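PDB 3UC9: increased recombination centers protein 6 from Saccharomyces cerevisiae, which acts as a clathrin coat accessory factor related to small G proteins and is involved in gross chromosomal rearrangements and telomere healing. Local coordinates for residues M103-R113 against T132-V143; Q118-I126 against W155-F165. One frame throughout, in Å; residues are numbered along the deposited sequence.

Contact 1 of 2, residues M103-R113 against T132-V143. Unlike the reference sequence in segment 132-143: Val137 (reference Ala).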
# COMPACT_ATOMS: atom_id res chain seq x y z
N MET A 103 -4.89 -9.89 2.23
CA MET A 103 -4.30 -8.55 2.17
C MET A 103 -5.29 -7.44 2.54
O MET A 103 -6.25 -7.16 1.81
CB MET A 103 -3.74 -8.28 0.76
CG MET A 103 -2.74 -9.32 0.27
SD MET A 103 -1.40 -9.66 1.44
CE MET A 103 -0.84 -8.05 1.71
N ALA A 104 -5.05 -6.80 3.68
CA ALA A 104 -5.75 -5.58 4.05
C ALA A 104 -5.31 -4.46 3.10
O ALA A 104 -6.13 -3.63 2.67
CB ALA A 104 -5.44 -5.19 5.49
N GLY A 105 -4.02 -4.42 2.79
CA GLY A 105 -3.52 -3.42 1.86
C GLY A 105 -2.18 -3.78 1.25
O GLY A 105 -1.46 -4.65 1.76
N ILE A 106 -1.86 -3.09 0.16
CA ILE A 106 -0.60 -3.24 -0.56
C ILE A 106 -0.06 -1.86 -0.76
O ILE A 106 -0.79 -0.99 -1.20
CB ILE A 106 -0.80 -3.87 -1.95
CG1 ILE A 106 -1.57 -5.19 -1.85
CG2 ILE A 106 0.55 -4.11 -2.59
CD1 ILE A 106 -0.84 -6.27 -1.17
N ILE A 107 1.21 -1.65 -0.41
CA ILE A 107 1.88 -0.36 -0.59
C ILE A 107 3.10 -0.60 -1.46
O ILE A 107 3.96 -1.41 -1.11
CB ILE A 107 2.31 0.29 0.76
CG1 ILE A 107 1.10 0.46 1.69
CG2 ILE A 107 2.96 1.65 0.53
CD1 ILE A 107 1.45 0.94 3.13
N LEU A 108 3.16 0.08 -2.60
CA LEU A 108 4.28 -0.02 -3.51
C LEU A 108 5.09 1.27 -3.43
O LEU A 108 4.54 2.37 -3.56
CB LEU A 108 3.79 -0.28 -4.94
CG LEU A 108 4.84 -0.22 -6.04
CD1 LEU A 108 5.86 -1.33 -5.86
CD2 LEU A 108 4.19 -0.28 -7.41
N ILE A 109 6.39 1.12 -3.18
CA ILE A 109 7.32 2.23 -3.11
C ILE A 109 8.17 2.20 -4.39
O ILE A 109 8.93 1.27 -4.59
CB ILE A 109 8.26 2.11 -1.89
CG1 ILE A 109 7.47 1.92 -0.59
CG2 ILE A 109 9.16 3.33 -1.79
CD1 ILE A 109 6.57 3.05 -0.25
N THR A 110 8.04 3.21 -5.24
CA THR A 110 8.74 3.19 -6.52
C THR A 110 8.90 4.57 -7.14
O THR A 110 8.42 5.58 -6.61
CB THR A 110 8.03 2.26 -7.54
OG1 THR A 110 8.90 2.00 -8.66
CG2 THR A 110 6.73 2.87 -8.03
N ASP A 111 9.61 4.61 -8.25
CA ASP A 111 9.70 5.80 -9.09
C ASP A 111 8.67 5.57 -10.17
O ASP A 111 8.89 4.76 -11.04
CB ASP A 111 11.11 5.93 -9.69
CG ASP A 111 11.22 7.03 -10.72
OD1 ASP A 111 10.20 7.59 -11.16
OD2 ASP A 111 12.36 7.34 -11.11
N ILE A 112 7.53 6.25 -10.10
CA ILE A 112 6.41 5.92 -10.99
C ILE A 112 6.66 6.31 -12.45
O ILE A 112 6.01 5.77 -13.34
CB ILE A 112 5.04 6.49 -10.51
CG1 ILE A 112 5.00 8.01 -10.62
CG2 ILE A 112 4.74 6.02 -9.10
CD1 ILE A 112 3.62 8.59 -10.35
N ARG A 113 7.58 7.23 -12.69
CA ARG A 113 7.99 7.56 -14.06
C ARG A 113 8.76 6.41 -14.70
O ARG A 113 8.64 6.16 -15.90
CB ARG A 113 8.84 8.82 -14.10
CG ARG A 113 8.05 10.12 -13.99
CD ARG A 113 8.90 11.28 -14.41
NE ARG A 113 8.32 12.58 -14.07
CZ ARG A 113 7.48 13.29 -14.83
NH1 ARG A 113 7.07 12.83 -16.01
NH2 ARG A 113 7.05 14.47 -14.40
N THR A 132 -9.10 -4.72 -0.40
CA THR A 132 -7.69 -4.38 -0.23
C THR A 132 -7.39 -2.95 -0.65
O THR A 132 -7.66 -2.56 -1.79
CB THR A 132 -6.79 -5.36 -1.03
OG1 THR A 132 -7.08 -6.72 -0.65
CG2 THR A 132 -5.33 -5.10 -0.78
N PHE A 133 -6.83 -2.14 0.24
CA PHE A 133 -6.36 -0.82 -0.20
C PHE A 133 -5.04 -0.95 -0.99
O PHE A 133 -4.23 -1.86 -0.75
CB PHE A 133 -6.27 0.19 0.96
CG PHE A 133 -5.12 -0.03 1.93
CD1 PHE A 133 -3.82 0.33 1.61
CD2 PHE A 133 -5.37 -0.51 3.21
CE1 PHE A 133 -2.78 0.17 2.53
CE2 PHE A 133 -4.33 -0.67 4.13
CZ PHE A 133 -3.04 -0.33 3.79
N VAL A 134 -4.84 -0.06 -1.96
CA VAL A 134 -3.62 -0.05 -2.77
C VAL A 134 -3.08 1.37 -2.84
O VAL A 134 -3.73 2.26 -3.38
CB VAL A 134 -3.85 -0.55 -4.19
CG1 VAL A 134 -2.53 -0.53 -4.95
CG2 VAL A 134 -4.44 -1.97 -4.17
N VAL A 135 -1.90 1.56 -2.26
CA VAL A 135 -1.24 2.86 -2.26
C VAL A 135 0.04 2.75 -3.06
O VAL A 135 0.88 1.90 -2.77
CB VAL A 135 -0.92 3.34 -0.85
CG1 VAL A 135 -0.15 4.69 -0.89
CG2 VAL A 135 -2.21 3.46 -0.01
N LEU A 136 0.19 3.62 -4.05
CA LEU A 136 1.37 3.69 -4.87
C LEU A 136 2.13 4.94 -4.45
O LEU A 136 1.65 6.06 -4.65
CB LEU A 136 1.01 3.76 -6.34
CG LEU A 136 0.20 2.56 -6.84
CD1 LEU A 136 -1.30 2.76 -6.66
CD2 LEU A 136 0.52 2.29 -8.29
N VAL A 137 3.28 4.71 -3.83
CA VAL A 137 4.08 5.77 -3.25
C VAL A 137 5.19 6.14 -4.21
O VAL A 137 6.07 5.33 -4.48
CB VAL A 137 4.66 5.35 -1.89
CG1 VAL A 137 5.54 6.46 -1.32
CG2 VAL A 137 3.56 4.97 -0.92
N ASN A 138 5.12 7.34 -4.76
CA ASN A 138 6.16 7.83 -5.64
C ASN A 138 7.28 8.55 -4.90
O ASN A 138 7.03 9.51 -4.16
CB ASN A 138 5.59 8.80 -6.66
CG ASN A 138 6.67 9.42 -7.51
OD1 ASN A 138 7.40 8.71 -8.21
ND2 ASN A 138 6.83 10.74 -7.42
N VAL A 139 8.51 8.12 -5.15
CA VAL A 139 9.69 8.72 -4.54
C VAL A 139 10.47 9.62 -5.51
O VAL A 139 11.43 10.27 -5.10
CB VAL A 139 10.64 7.65 -3.95
CG1 VAL A 139 9.92 6.81 -2.91
CG2 VAL A 139 11.23 6.77 -5.06
N ASN A 140 10.07 9.66 -6.78
CA ASN A 140 10.66 10.57 -7.77
C ASN A 140 10.26 12.02 -7.49
O ASN A 140 9.11 12.42 -7.70
CB ASN A 140 10.26 10.18 -9.20
CG ASN A 140 10.99 11.00 -10.29
OD1 ASN A 140 11.50 12.08 -10.01
ND2 ASN A 140 11.02 10.48 -11.52
N GLU A 141 11.23 12.82 -7.03
CA GLU A 141 10.95 14.17 -6.54
C GLU A 141 10.60 15.18 -7.64
O GLU A 141 10.17 16.29 -7.34
CB GLU A 141 12.14 14.67 -5.70
CG GLU A 141 12.48 13.71 -4.54
CD GLU A 141 13.33 14.34 -3.44
OE1 GLU A 141 13.88 15.44 -3.66
OE2 GLU A 141 13.44 13.72 -2.35
N GLU A 142 10.76 14.79 -8.91
CA GLU A 142 10.40 15.65 -10.04
C GLU A 142 8.90 15.61 -10.37
O GLU A 142 8.42 16.45 -11.13
CB GLU A 142 11.20 15.27 -11.29
CG GLU A 142 11.32 16.39 -12.34
CD GLU A 142 11.97 15.93 -13.64
OE1 GLU A 142 13.04 15.28 -13.58
OE2 GLU A 142 11.41 16.22 -14.72
N VAL A 143 8.17 14.64 -9.81
CA VAL A 143 6.73 14.52 -10.05
C VAL A 143 5.99 15.50 -9.15
O VAL A 143 6.14 15.47 -7.93
CB VAL A 143 6.22 13.08 -9.77
CG1 VAL A 143 4.71 13.00 -9.95
CG2 VAL A 143 6.93 12.07 -10.68
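Gly105 lies flat against the Phe133 ring. Its CA sits over the ring centre, 3.5 Å from the centroid of Phe133, in a CH-pi contact only 2° off the ring normal. Phe133 CG stands between its own backbone N and carbonyl carbon (chi1 73°), which folds the ring back across the neighbouring strand. The edge of the same ring meets Ile107, with Phe133 CE1 4.0 Å from Ile107 CG1. With an alanine in place of Phe133, Gly105 CA would probably lose its covering ring face, and a gap would open beside Ile107 and His196, whose ring meets Phe133 edge-to-face.

Strands 105-110 and 133-138 run parallel and are joined by a ladder of backbone hydrogen bonds. Just before the paired strands, the Thr132 hydroxyl OG1 donates to Met103 O at 2.6 Å. Further along, Ile109 CD1 presses on Val137 CB at 3.4 Å, a tight fit for two carbons.

Past the C-terminal ends of the strands, polar side chains tie the two segments together. Asn138 OD1 takes a straight bond from Ile112 N (3.1 Å, 172°). Asn138 ND2 bonds to Asn140 O and to Asn167. Asn140 ND2 donates to Asp111 OD1 at 3.0 Å, from above the carboxylate plane. Asp111 is the N-cap of the next helix and accepts weakly from Arg113 N. Asn140 OD1 receives Glu142 N in an Asx turn. Arg113 forms a salt bridge with Glu147.

The two strands are inner neighbours in a mixed sheet. Strand 29-35 lies beyond 103-110, and strand 163-167 beyond 133-138. Helices 39-50 and 185-195 cover the face bearing Ile107 and Val137.

Contact 2 of 2, residues Q118-I126 against W155-F165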
# COMPACT_ATOMS: atom_id res chain seq x y z
N GLN A 118 0.82 2.20 -12.95
CA GLN A 118 -0.51 2.45 -13.52
C GLN A 118 -0.82 1.60 -14.77
O GLN A 118 -1.99 1.35 -15.06
CB GLN A 118 -0.71 3.94 -13.83
CG GLN A 118 0.31 4.56 -14.78
CD GLN A 118 1.53 5.15 -14.10
OE1 GLN A 118 2.04 4.61 -13.12
NE2 GLN A 118 2.02 6.26 -14.64
N GLU A 119 0.21 1.15 -15.47
CA GLU A 119 0.05 0.28 -16.66
C GLU A 119 -0.37 -1.15 -16.32
O GLU A 119 -0.90 -1.87 -17.16
CB GLU A 119 1.35 0.26 -17.48
CG GLU A 119 1.70 1.59 -18.15
CD GLU A 119 3.04 1.57 -18.89
OE1 GLU A 119 3.92 0.76 -18.52
OE2 GLU A 119 3.22 2.37 -19.84
N LEU A 120 -0.09 -1.57 -15.09
CA LEU A 120 -0.39 -2.92 -14.60
C LEU A 120 -1.63 -2.93 -13.71
O LEU A 120 -2.15 -4.00 -13.38
CB LEU A 120 0.80 -3.43 -13.77
CG LEU A 120 2.20 -3.39 -14.38
CD1 LEU A 120 3.28 -3.54 -13.30
CD2 LEU A 120 2.37 -4.45 -15.44
N LEU A 121 -2.09 -1.75 -13.30
CA LEU A 121 -3.08 -1.63 -12.23
C LEU A 121 -4.43 -2.28 -12.57
O LEU A 121 -5.03 -2.92 -11.72
CB LEU A 121 -3.24 -0.16 -11.85
CG LEU A 121 -3.67 0.27 -10.44
CD1 LEU A 121 -2.99 -0.53 -9.36
CD2 LEU A 121 -3.39 1.77 -10.26
N HIS A 122 -4.91 -2.15 -13.80
CA HIS A 122 -6.19 -2.77 -14.15
C HIS A 122 -6.18 -4.28 -13.89
O HIS A 122 -7.05 -4.81 -13.19
CB HIS A 122 -6.57 -2.50 -15.60
CG HIS A 122 -7.87 -3.13 -15.99
ND1 HIS A 122 -9.09 -2.58 -15.66
CD2 HIS A 122 -8.14 -4.28 -16.64
CE1 HIS A 122 -10.06 -3.36 -16.11
NE2 HIS A 122 -9.51 -4.39 -16.72
N GLN A 123 -5.18 -4.96 -14.43
CA GLN A 123 -5.06 -6.40 -14.25
C GLN A 123 -4.78 -6.80 -12.80
O GLN A 123 -5.28 -7.82 -12.33
CB GLN A 123 -3.94 -6.92 -15.14
CG GLN A 123 -4.27 -6.88 -16.60
CD GLN A 123 -3.10 -7.31 -17.43
OE1 GLN A 123 -3.00 -8.47 -17.81
NE2 GLN A 123 -2.17 -6.38 -17.69
N PHE A 124 -3.97 -6.01 -12.11
CA PHE A 124 -3.70 -6.24 -10.70
C PHE A 124 -4.99 -6.16 -9.88
O PHE A 124 -5.26 -7.04 -9.04
CB PHE A 124 -2.71 -5.21 -10.17
CG PHE A 124 -2.30 -5.43 -8.74
CD1 PHE A 124 -1.32 -6.36 -8.42
CD2 PHE A 124 -2.88 -4.71 -7.71
CE1 PHE A 124 -0.94 -6.57 -7.09
CE2 PHE A 124 -2.51 -4.91 -6.39
CZ PHE A 124 -1.54 -5.84 -6.09
N MET A 125 -5.77 -5.11 -10.11
CA MET A 125 -6.99 -4.90 -9.33
C MET A 125 -8.05 -5.96 -9.61
O MET A 125 -8.75 -6.38 -8.71
CB MET A 125 -7.55 -3.50 -9.59
CG MET A 125 -6.65 -2.37 -9.14
SD MET A 125 -5.99 -2.49 -7.47
CE MET A 125 -7.52 -2.65 -6.56
N ILE A 126 -8.16 -6.42 -10.86
CA ILE A 126 -9.06 -7.53 -11.17
C ILE A 126 -8.80 -8.75 -10.27
O ILE A 126 -9.74 -9.41 -9.82
CB ILE A 126 -8.97 -7.96 -12.66
CG1 ILE A 126 -9.44 -6.85 -13.61
CG2 ILE A 126 -9.79 -9.22 -12.92
CD1 ILE A 126 -10.74 -6.20 -13.23
N TRP A 155 -7.98 6.63 -11.08
CA TRP A 155 -7.99 5.35 -10.36
C TRP A 155 -8.74 5.33 -9.01
O TRP A 155 -9.09 4.25 -8.54
CB TRP A 155 -6.55 4.87 -10.14
CG TRP A 155 -5.87 4.50 -11.43
CD1 TRP A 155 -4.99 5.26 -12.13
CD2 TRP A 155 -6.08 3.30 -12.18
NE1 TRP A 155 -4.61 4.60 -13.28
CE2 TRP A 155 -5.27 3.40 -13.34
CE3 TRP A 155 -6.86 2.16 -12.00
CZ2 TRP A 155 -5.21 2.38 -14.30
CZ3 TRP A 155 -6.81 1.15 -12.96
CH2 TRP A 155 -5.99 1.27 -14.09
N SER A 156 -8.97 6.49 -8.41
CA SER A 156 -9.51 6.52 -7.04
C SER A 156 -10.96 6.03 -6.92
O SER A 156 -11.39 5.68 -5.83
CB SER A 156 -9.36 7.91 -6.43
OG SER A 156 -7.98 8.17 -6.17
N ASN A 157 -11.69 6.00 -8.03
CA ASN A 157 -13.05 5.46 -8.03
C ASN A 157 -13.27 4.37 -9.09
O ASN A 157 -14.41 4.03 -9.42
CB ASN A 157 -14.07 6.60 -8.20
CG ASN A 157 -13.61 7.65 -9.19
OD1 ASN A 157 -13.09 7.33 -10.27
ND2 ASN A 157 -13.78 8.92 -8.83
N ALA A 158 -12.17 3.81 -9.60
CA ALA A 158 -12.21 2.79 -10.66
C ALA A 158 -12.69 1.43 -10.15
O ALA A 158 -13.27 0.64 -10.91
CB ALA A 158 -10.83 2.66 -11.31
N PHE A 159 -12.46 1.17 -8.86
CA PHE A 159 -12.79 -0.11 -8.25
C PHE A 159 -13.43 0.08 -6.87
O PHE A 159 -13.44 1.18 -6.31
CB PHE A 159 -11.52 -0.98 -8.10
CG PHE A 159 -11.01 -1.55 -9.41
CD1 PHE A 159 -11.42 -2.80 -9.84
CD2 PHE A 159 -10.11 -0.84 -10.18
CE1 PHE A 159 -10.96 -3.33 -11.03
CE2 PHE A 159 -9.64 -1.36 -11.38
CZ PHE A 159 -10.07 -2.61 -11.80
N THR A 160 -13.97 -1.00 -6.31
CA THR A 160 -14.42 -0.97 -4.91
C THR A 160 -13.28 -0.50 -3.99
O THR A 160 -13.50 0.20 -3.00
CB THR A 160 -14.88 -2.38 -4.44
OG1 THR A 160 -13.87 -3.33 -4.77
CG2 THR A 160 -16.20 -2.79 -5.11
N ASN A 161 -12.06 -0.92 -4.33
CA ASN A 161 -10.87 -0.66 -3.51
C ASN A 161 -10.51 0.81 -3.40
O ASN A 161 -10.73 1.58 -4.34
CB ASN A 161 -9.66 -1.36 -4.13
CG ASN A 161 -9.91 -2.79 -4.47
OD1 ASN A 161 -10.64 -3.11 -5.42
ND2 ASN A 161 -9.30 -3.68 -3.73
N VAL A 162 -9.96 1.19 -2.25
CA VAL A 162 -9.30 2.48 -2.11
C VAL A 162 -7.97 2.36 -2.84
O VAL A 162 -7.14 1.50 -2.51
CB VAL A 162 -9.07 2.84 -0.63
CG1 VAL A 162 -8.21 4.11 -0.50
CG2 VAL A 162 -10.43 3.00 0.08
N ILE A 163 -7.78 3.19 -3.85
CA ILE A 163 -6.54 3.22 -4.61
C ILE A 163 -6.06 4.65 -4.60
O ILE A 163 -6.83 5.55 -4.93
CB ILE A 163 -6.74 2.80 -6.07
CG1 ILE A 163 -7.31 1.39 -6.16
CG2 ILE A 163 -5.41 2.90 -6.85
CD1 ILE A 163 -7.59 0.94 -7.56
N GLU A 164 -4.82 4.88 -4.20
CA GLU A 164 -4.30 6.23 -4.20
C GLU A 164 -2.81 6.32 -4.50
O GLU A 164 -2.00 5.58 -3.94
CB GLU A 164 -4.60 6.91 -2.88
CG GLU A 164 -4.63 8.43 -2.98
CD GLU A 164 -5.47 9.09 -1.90
OE1 GLU A 164 -6.62 8.66 -1.68
OE2 GLU A 164 -4.97 10.05 -1.29
N PHE A 165 -2.47 7.26 -5.37
CA PHE A 165 -1.09 7.64 -5.64
C PHE A 165 -0.70 8.76 -4.67
O PHE A 165 -1.46 9.71 -4.48
CB PHE A 165 -0.93 8.13 -7.08
CG PHE A 165 -1.09 7.03 -8.11
CD1 PHE A 165 0.02 6.43 -8.68
CD2 PHE A 165 -2.35 6.58 -8.48
CE1 PHE A 165 -0.13 5.41 -9.62
CE2 PHE A 165 -2.50 5.57 -9.42
CZ PHE A 165 -1.39 5.00 -9.99
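Met125 and Leu121 each set an aliphatic group on an aromatic face of segment 155-165. Met125 CB lies over the centre of the Phe159 ring, 3.5 Å from the centroid. Leu121 CD2 lies over one face of the Trp155 indole, displaced toward its rim, and is 3.6 Å from Trp155 CD2.

The buried part is tight and apolar. With Leu121 CG turned away from its backbone N (chi1 -152°), the CD2 methyl touches three side chains at once. Besides the indole it meets Phe165 CZ at 3.8 Å and Ile163 CG2 at 4.1 Å. Met125 bends at chi2 and chi3 and reaches Ile163 tip to tip, with Met125 SD 3.8 Å from Ile163 CD1. The Asn161 amide is held by Arg130 and by His129 O.

The solvent side is thinner. His122 and Ile126 are exposed and cover little area. Ile126 CD1 meets the edge of the Phe159 ring, 3.6 Å from Phe159 CE1. His122 ND1 comes no nearer than 4.0 Å to Phe159 CZ. At the other end Gln118 CB only brushes Trp155 NE1 and Phe165 CZ, 4.0 Å from each. No hydrogen bond crosses between the segments, so the join rests on shape and apolar contact.

Helix segment 121-126 runs roughly antiparallel to strand 163-165, with the short axes 147° apart. Trp155, at the end of helix 145-155, and Phe159, in the loop after it, add aromatic rings to the flank of the helix. A helix packed on the parallel part of a mixed sheet fits the Rossmann-like alpha/beta fold of this protein.

Contact 1 and contact 2 have centres 12 Å apart and share one sheet. Their segments alternate along the chain. Strand 103-110 leads through helices 112-115 and 121-127 to strand 133-138, a beta-alpha-beta crossover. Contact 2 packs that crossover helix over the sheet face carrying Ile163 and Phe165 of the outermost strand 163-167. The contacts also touch directly. Asn161 ND2 lies 2.8 Å from Thr132 O, and Val134 N lies 2.8 Å from Val162 O; both are probable hydrogen bonds. Leu136 CD2 packs on Phe165 CE1 at 3.5 Å, and Met125 also rests on Val134. Strand 133-138 is thus the common member: one edge serves contact 1, and the other meets segment 155-165.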